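Long-range contacts in restriction endonuclease UbaLAI (Unidentified, PDB 5O63), which is a monomeric Type IIE restriction endonuclease that cleaves DNA, its N-terminal B3 domain, the part modelled here, being bound to cognate DNA: residues 70-75 / 125-130; 76-81 / 92-97. All blocks are in the same frame, centred on the assembly; numbering follows the deposited sequence. Where two conformers were deposited one is given.

Interaction 1 of 2, residues 70-75 / 125-130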
loop_
_atom_site.group_PDB
_atom_site.type_symbol
_atom_site.label_atom_id
_atom_site.label_comp_id
_atom_site.label_asym_id
_atom_site.label_seq_id
_atom_site.Cartn_x
_atom_site.Cartn_y
_atom_site.Cartn_z
ATOM N N ASP A 70 1.812 5.027 8.863
ATOM C CA ASP A 70 3.031 4.808 8.109
ATOM C C ASP A 70 4.007 4.033 8.940
ATOM O O ASP A 70 4.493 4.496 9.972
ATOM C CB ASP A 70 3.655 6.149 7.699
ATOM C CG ASP A 70 4.888 5.956 6.904
ATOM O OD1 ASP A 70 5.961 5.741 7.461
ATOM O OD2 ASP A 70 4.791 6.031 5.678
ATOM N N SER A 71 4.273 2.775 8.548
ATOM C CA SER A 71 5.087 1.915 9.353
ATOM C C SER A 71 6.525 2.394 9.447
ATOM O O SER A 71 7.153 2.201 10.454
ATOM C CB SER A 71 5.039 0.487 8.755
ATOM O OG SER A 71 5.872 -0.432 9.482
ATOM N N LEU A 72 7.051 3.003 8.391
ATOM C CA LEU A 72 8.467 3.353 8.425
ATOM C C LEU A 72 8.706 4.478 9.469
ATOM O O LEU A 72 9.659 4.395 10.252
ATOM C CB LEU A 72 8.971 3.805 7.054
ATOM C CG LEU A 72 9.158 2.666 6.051
ATOM C CD1 LEU A 72 9.603 3.335 4.722
ATOM C CD2 LEU A 72 10.228 1.799 6.641
ATOM N N SER A 73 7.793 5.446 9.498
ATOM C CA SER A 73 7.877 6.533 10.494
ATOM C C SER A 73 7.188 6.278 11.827
ATOM O O SER A 73 7.353 7.062 12.777
ATOM C CB SER A 73 7.301 7.810 9.865
ATOM O OG SER A 73 5.877 7.743 9.657
ATOM N N LYS A 74 6.461 5.166 11.928
ATOM C CA LYS A 74 5.576 4.862 13.052
ATOM C C LYS A 74 4.749 6.092 13.447
ATOM O O LYS A 74 4.631 6.396 14.648
ATOM C CB LYS A 74 6.365 4.321 14.267
ATOM C CG LYS A 74 7.099 2.958 14.011
ATOM C CD LYS A 74 6.155 1.892 13.459
ATOM C CE LYS A 74 6.842 0.509 13.279
ATOM N NZ LYS A 74 6.113 -0.448 12.339
ATOM N N THR A 75 4.198 6.809 12.453
ATOM C CA THR A 75 3.224 7.903 12.733
ATOM C C THR A 75 1.984 7.854 11.843
ATOM O O THR A 75 2.036 7.333 10.718
ATOM C CB THR A 75 3.867 9.312 12.539
ATOM O OG1 THR A 75 4.500 9.341 11.273
ATOM C CG2 THR A 75 4.889 9.555 13.593
ATOM N N PHE A 125 0.522 1.444 5.977
ATOM C CA PHE A 125 1.371 1.434 4.783
ATOM C C PHE A 125 2.782 1.114 5.128
ATOM O O PHE A 125 3.350 1.672 6.063
ATOM C CB PHE A 125 1.287 2.826 4.141
ATOM C CG PHE A 125 2.260 3.056 3.048
ATOM C CD1 PHE A 125 3.483 3.666 3.304
ATOM C CD2 PHE A 125 1.938 2.677 1.755
ATOM C CE1 PHE A 125 4.416 3.908 2.255
ATOM C CE2 PHE A 125 2.853 2.903 0.677
ATOM C CZ PHE A 125 4.092 3.516 0.936
ATOM N N ASP A 126 3.426 0.271 4.307
ATOM C CA ASP A 126 4.827 -0.088 4.458
ATOM C C ASP A 126 5.435 -0.116 3.051
ATOM O O ASP A 126 4.720 -0.267 2.084
ATOM C CB ASP A 126 4.944 -1.448 5.126
ATOM C CG ASP A 126 6.342 -1.774 5.660
ATOM O OD1 ASP A 126 7.261 -0.946 5.620
ATOM O OD2 ASP A 126 6.487 -2.871 6.249
ATOM N N CYS A 127 6.737 0.108 2.968
ATOM C CA CYS A 127 7.376 0.034 1.652
ATOM C C CYS A 127 8.837 -0.226 1.774
ATOM O O CYS A 127 9.437 -0.090 2.843
ATOM C CB CYS A 127 7.132 1.280 0.866
ATOM S SG CYS A 127 8.027 2.690 1.532
ATOM N N ALA A 128 9.425 -0.640 0.661
ATOM C CA ALA A 128 10.758 -1.153 0.668
ATOM C C ALA A 128 11.374 -1.112 -0.716
ATOM O O ALA A 128 10.682 -1.047 -1.709
ATOM C CB ALA A 128 10.761 -2.609 1.194
ATOM N N ASN A 129 12.708 -1.129 -0.726
ATOM C CA ASN A 129 13.418 -1.325 -1.975
ATOM C C ASN A 129 14.544 -2.349 -1.791
ATOM O O ASN A 129 14.655 -2.985 -0.745
ATOM C CB ASN A 129 13.922 0.011 -2.529
ATOM C CG ASN A 129 15.036 0.653 -1.696
ATOM O OD1 ASN A 129 15.863 -0.008 -1.061
ATOM N ND2 ASN A 129 15.087 1.992 -1.781
ATOM N N SER A 130 15.335 -2.524 -2.859
ATOM C CA SER A 130 16.296 -3.609 -2.872
ATOM C C SER A 130 17.728 -3.149 -2.685
ATOM O O SER A 130 18.674 -3.868 -3.050
ATOM C CB SER A 130 16.166 -4.376 -4.188
ATOM O OG SER A 130 14.862 -4.916 -4.301
HETATM O O HOH W 1 8.202 -0.446 8.259
HETATM O O HOH W 2 5.912 3.213 5.529
#

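Interaction 2 of 2, residues 76-81 / 92-97. With nucleotides of chain C.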
loop_
_atom_site.group_PDB
_atom_site.type_symbol
_atom_site.label_atom_id
_atom_site.label_comp_id
_atom_site.label_asym_id
_atom_site.label_seq_id
_atom_site.Cartn_x
_atom_site.Cartn_y
_atom_site.Cartn_z
ATOM N N HIS A 76 0.870 8.395 12.343
ATOM C CA HIS A 76 -0.310 8.465 11.494
ATOM C C HIS A 76 -0.134 9.540 10.434
ATOM O O HIS A 76 0.361 10.630 10.744
ATOM C CB HIS A 76 -1.526 8.721 12.348
ATOM C CG HIS A 76 -1.940 7.495 13.107
ATOM N ND1 HIS A 76 -1.790 7.357 14.472
ATOM C CD2 HIS A 76 -2.415 6.310 12.660
ATOM C CE1 HIS A 76 -2.223 6.163 14.841
ATOM N NE2 HIS A 76 -2.592 5.500 13.756
ATOM N N LYS A 77 -0.513 9.239 9.190
ATOM C CA LYS A 77 -0.401 10.195 8.090
ATOM C C LYS A 77 -1.727 10.246 7.345
ATOM O O LYS A 77 -2.672 9.495 7.655
ATOM C CB LYS A 77 0.774 9.820 7.179
ATOM C CG LYS A 77 2.097 10.031 7.911
ATOM C CD LYS A 77 3.360 9.695 7.104
ATOM C CE LYS A 77 4.550 10.258 7.912
ATOM N NZ LYS A 77 4.160 11.472 8.735
ATOM N N THR A 78 -1.823 11.180 6.414
ATOM C CA THR A 78 -2.970 11.260 5.511
ATOM C C THR A 78 -2.448 10.966 4.087
ATOM O O THR A 78 -1.519 11.621 3.607
ATOM C CB THR A 78 -3.663 12.631 5.546
ATOM O OG1 THR A 78 -4.194 12.855 6.871
ATOM C CG2 THR A 78 -4.822 12.680 4.563
ATOM N N LEU A 79 -2.980 9.921 3.482
ATOM C CA LEU A 79 -2.679 9.701 2.071
ATOM C C LEU A 79 -3.760 10.283 1.213
ATOM O O LEU A 79 -4.931 10.447 1.675
ATOM C CB LEU A 79 -2.572 8.154 1.832
ATOM C CG LEU A 79 -1.419 7.526 2.600
ATOM C CD1 LEU A 79 -1.393 6.018 2.216
ATOM C CD2 LEU A 79 -0.067 8.236 2.366
ATOM N N ALA A 80 -3.407 10.581 -0.051
ATOM C CA ALA A 80 -4.403 11.064 -1.009
ATOM C C ALA A 80 -4.717 9.985 -2.011
ATOM O O ALA A 80 -3.822 9.259 -2.459
ATOM C CB ALA A 80 -3.937 12.364 -1.745
ATOM N N TYR A 81 -5.985 9.876 -2.328
ATOM C CA TYR A 81 -6.483 8.862 -3.292
ATOM C C TYR A 81 -7.059 9.671 -4.465
ATOM O O TYR A 81 -8.057 10.441 -4.309
ATOM C CB TYR A 81 -7.502 7.991 -2.577
ATOM C CG TYR A 81 -8.145 6.860 -3.343
ATOM C CD1 TYR A 81 -7.536 6.276 -4.469
ATOM C CD2 TYR A 81 -9.345 6.300 -2.886
ATOM C CE1 TYR A 81 -8.142 5.202 -5.127
ATOM C CE2 TYR A 81 -9.949 5.244 -3.547
ATOM C CZ TYR A 81 -9.339 4.708 -4.660
ATOM O OH TYR A 81 -9.958 3.663 -5.299
ATOM N N ILE A 92 -2.454 6.476 -5.615
ATOM C CA ILE A 92 -2.193 6.935 -4.236
ATOM C C ILE A 92 -1.005 7.877 -4.317
ATOM O O ILE A 92 -0.023 7.623 -5.031
ATOM C CB ILE A 92 -1.841 5.764 -3.268
ATOM C CG1 ILE A 92 -2.863 4.632 -3.463
ATOM C CG2 ILE A 92 -1.797 6.314 -1.826
ATOM C CD1 ILE A 92 -4.333 5.090 -3.158
ATOM N N THR A 93 -1.096 8.978 -3.557
ATOM C CA THR A 93 0.014 9.918 -3.425
ATOM C C THR A 93 0.172 10.361 -1.944
ATOM O O THR A 93 -0.603 9.932 -1.059
ATOM C CB THR A 93 -0.206 11.201 -4.282
ATOM O OG1 THR A 93 -1.343 11.922 -3.758
ATOM C CG2 THR A 93 -0.483 10.900 -5.743
ATOM N N ARG A 94 1.210 11.171 -1.688
ATOM C CA ARG A 94 1.654 11.603 -0.331
ATOM C C ARG A 94 2.264 10.430 0.464
ATOM O O ARG A 94 2.349 10.466 1.676
ATOM C CB ARG A 94 0.477 12.290 0.479
ATOM C CG ARG A 94 -0.296 13.353 -0.328
ATOM C CD ARG A 94 -1.279 14.066 0.595
ATOM N NE ARG A 94 -0.573 14.716 1.703
ATOM C CZ ARG A 94 -1.219 15.101 2.819
ATOM N NH1 ARG A 94 -2.537 14.999 2.871
ATOM N NH2 ARG A 94 -0.537 15.613 3.824
ATOM N N MET A 95 2.771 9.391 -0.233
ATOM C CA MET A 95 3.496 8.358 0.463
ATOM C C MET A 95 4.917 8.728 0.884
ATOM O O MET A 95 5.496 9.780 0.511
ATOM C CB MET A 95 3.536 7.096 -0.416
ATOM C CG MET A 95 2.171 6.541 -0.527
ATOM S SD MET A 95 2.095 5.243 -1.784
ATOM C CE MET A 95 2.101 6.389 -3.166
ATOM N N HIS A 96 5.427 7.859 1.769
ATOM C CA HIS A 96 6.811 7.948 2.248
ATOM C C HIS A 96 7.852 8.159 1.110
ATOM O O HIS A 96 7.775 7.546 0.039
ATOM C CB HIS A 96 7.138 6.679 3.046
ATOM C CG HIS A 96 8.349 6.810 3.893
ATOM N ND1 HIS A 96 9.624 6.855 3.366
ATOM C CD2 HIS A 96 8.479 6.929 5.243
ATOM C CE1 HIS A 96 10.491 6.957 4.366
ATOM N NE2 HIS A 96 9.821 6.990 5.517
ATOM N N GLY A 97 8.737 9.117 1.319
ATOM C CA GLY A 97 9.717 9.477 0.290
ATOM C C GLY A 97 10.714 8.390 -0.081
ATOM O O GLY A 97 11.401 8.528 -1.119
ATOM P P DC C 2 3.047 15.376 0.286
ATOM O OP1 DC C 2 2.027 15.593 1.366
ATOM O OP2 DC C 2 3.882 14.121 0.275
ATOM O "O5'" DC C 2 2.314 15.576 -1.084
ATOM C "C5'" DC C 2 1.390 16.657 -1.286
ATOM C "C4'" DC C 2 1.122 16.873 -2.759
ATOM O "O4'" DC C 2 2.337 17.153 -3.470
ATOM C "C3'" DC C 2 0.504 15.665 -3.448
ATOM O "O3'" DC C 2 -0.928 15.951 -3.538
ATOM C "C2'" DC C 2 1.224 15.634 -4.824
ATOM C "C1'" DC C 2 2.002 16.984 -4.807
ATOM N N1 DC C 2 3.260 16.992 -5.615
ATOM C C2 DC C 2 3.436 18.103 -6.489
ATOM O O2 DC C 2 2.557 18.949 -6.552
ATOM N N3 DC C 2 4.505 18.131 -7.270
ATOM C C4 DC C 2 5.475 17.208 -7.104
ATOM N N4 DC C 2 6.554 17.303 -7.920
ATOM C C5 DC C 2 5.348 16.090 -6.203
ATOM C C6 DC C 2 4.230 16.031 -5.458
ATOM P P DC C 3 -1.889 15.464 -4.655
ATOM O OP1 DC C 3 -3.273 15.611 -4.089
ATOM O OP2 DC C 3 -1.562 14.169 -5.270
ATOM O "O5'" DC C 3 -1.810 16.560 -5.813
ATOM C "C5'" DC C 3 -2.248 17.926 -5.478
ATOM C "C4'" DC C 3 -1.943 18.843 -6.655
ATOM O "O4'" DC C 3 -0.537 18.828 -6.909
ATOM C "C3'" DC C 3 -2.532 18.484 -7.981
ATOM O "O3'" DC C 3 -3.882 18.877 -8.067
ATOM C "C2'" DC C 3 -1.683 19.323 -8.944
ATOM C "C1'" DC C 3 -0.337 19.212 -8.290
ATOM N N1 DC C 3 0.582 18.214 -8.906
ATOM C C2 DC C 3 1.294 18.602 -10.019
ATOM O O2 DC C 3 1.040 19.698 -10.525
ATOM N N3 DC C 3 2.236 17.782 -10.496
ATOM C C4 DC C 3 2.429 16.538 -9.953
ATOM N N4 DC C 3 3.388 15.776 -10.477
ATOM C C5 DC C 3 1.689 16.090 -8.803
ATOM C C6 DC C 3 0.784 16.994 -8.300
HETATM O O HOH W 3 1.176 11.600 4.072
#

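Interaction 1 of 2, residues 70-75 / 125-130
Phe-125 meets the first segment twice, through its ring and through its carbonyl, where strand 121-128 runs parallel to the end of strand 62-70. Its side chain lies next to that of Asp-70, both pointing the same way from one face of the sheet, and the carboxylate oxygen Asp-70 OD2 comes to the ring edge, 3.6 Å from Phe-125 CD1, with the two flat groups turned 37° apart. The carbonyl of Phe-125 receives Ser-71 N at 2.9 Å in a nearly straight bond (174° at the hydrogen). A water also donates to Phe-125 O and accepts from Leu-72 N, so two bonds grip this one oxygen. At Asp-126 direct packing and a water act together: Ser-71 CB lies 4.0 Å from Asp-126 CG, and a second water joins Ser-71 OG to Asp-126 OD1. The other oxygen, Asp-126 OD2, hydrogen-bonds to Tyr-7 OH and forms a salt bridge with Arg-135. Leu-72 crosses the Asp-126 side chain at about a right angle and reaches on to Cys-127, whose SG sits between its own backbone N and carbonyl carbon (chi1 70°), 3.6 Å from Leu-72 CD1. The turn that presents these groups contains an Asx motif, Ser-73 N donating to Asp-70 OD1 at 2.8 Å, and Lys-74 and Thr-75 both face Asp-70 in a G1 beta bulge that leads into strand 75-84. One carboxylate thus serves both turn and contact, OD1 taking the turn's N-H and OD2 lying against the ring edge, where the rim hydrogens would be weakly attractive to its probable negative charge.

Interaction 2 of 2, residues 76-81 / 92-97
Ala-80 and Thr-93 face each other in the beta hairpin of strands 75-84 and 89-93, part of the B3 domain sheet. They form an antiparallel hydrogen-bonded pair, Ala-80 N to Thr-93 O and Thr-93 N to Ala-80 O, both 3.0 Å. The small bump of Ala-80 CB sits in the notch formed by Thr-93 OG1, at 3.3 Å, and Arg-94 CD. On the opposite face of the sheet Tyr-81 and Ile-92 form a non-hydrogen-bonded pair. Ile-92 CG1 stands anti to its carbonyl carbon (chi1 -47°), and CD1 at the end of that branch comes obliquely to Tyr-81 CD1 at 3.7 Å; the other branch, CG2, meets Leu-79 CD1. Leu-79 fills the hollow where the second segment leaves the strand: its CD2 presses on Arg-94 O and lies 4.0 Å from Met-95 CG, while Ala-68 of the adjoining strand 62-70 and Phe-111 of the more distant strand 108-116 also touch the leucine. Past the Leu-79/Arg-94 pair the backbones diverge, and a water bridges them, donating to both Thr-78 O and Arg-94 O. Arg-94 runs alongside Thr-78, its chain bent at chi3 (60°), and Thr-78 O sits over the centre of one guanidinium face, 3.5 Å above its plane. Backed in this way, the group meets the DNA with its edge: OP1 of DC2 of chain C lies in the guanidinium plane. Two successive phosphates are gripped by consecutive residues at and just past the end of strand 89-93, Thr-93 OG1 donating to OP2 of DC3 of chain C at 2.7 Å and Arg-94 NE to OP1 of DC2 of chain C at 2.8 Å.

Both contacts belong to one mixed sheet, and interaction 2 is nested along the chain inside the loop that interaction 1 closes. Their centres are 11 Å apart, yet they touch directly. Phe-125 CE2 lies 3.5 Å from Met-95 SD, and His-96 packs on the turn, its CD2 3.6 Å from Asp-70 OD1 and its NE2 3.6 Å from Leu-72 CB. Lys-77, just past the turn, brings its CD equally close to Asp-70 CB. The roles differ: interaction 2 reaches the phosphates of chain C itself, whereas the nearest atom of interaction 1 is about 10 Å from the nucleic acid and is linked to that site by Met-95 and His-96, the residues that follow Thr-93 and Arg-94.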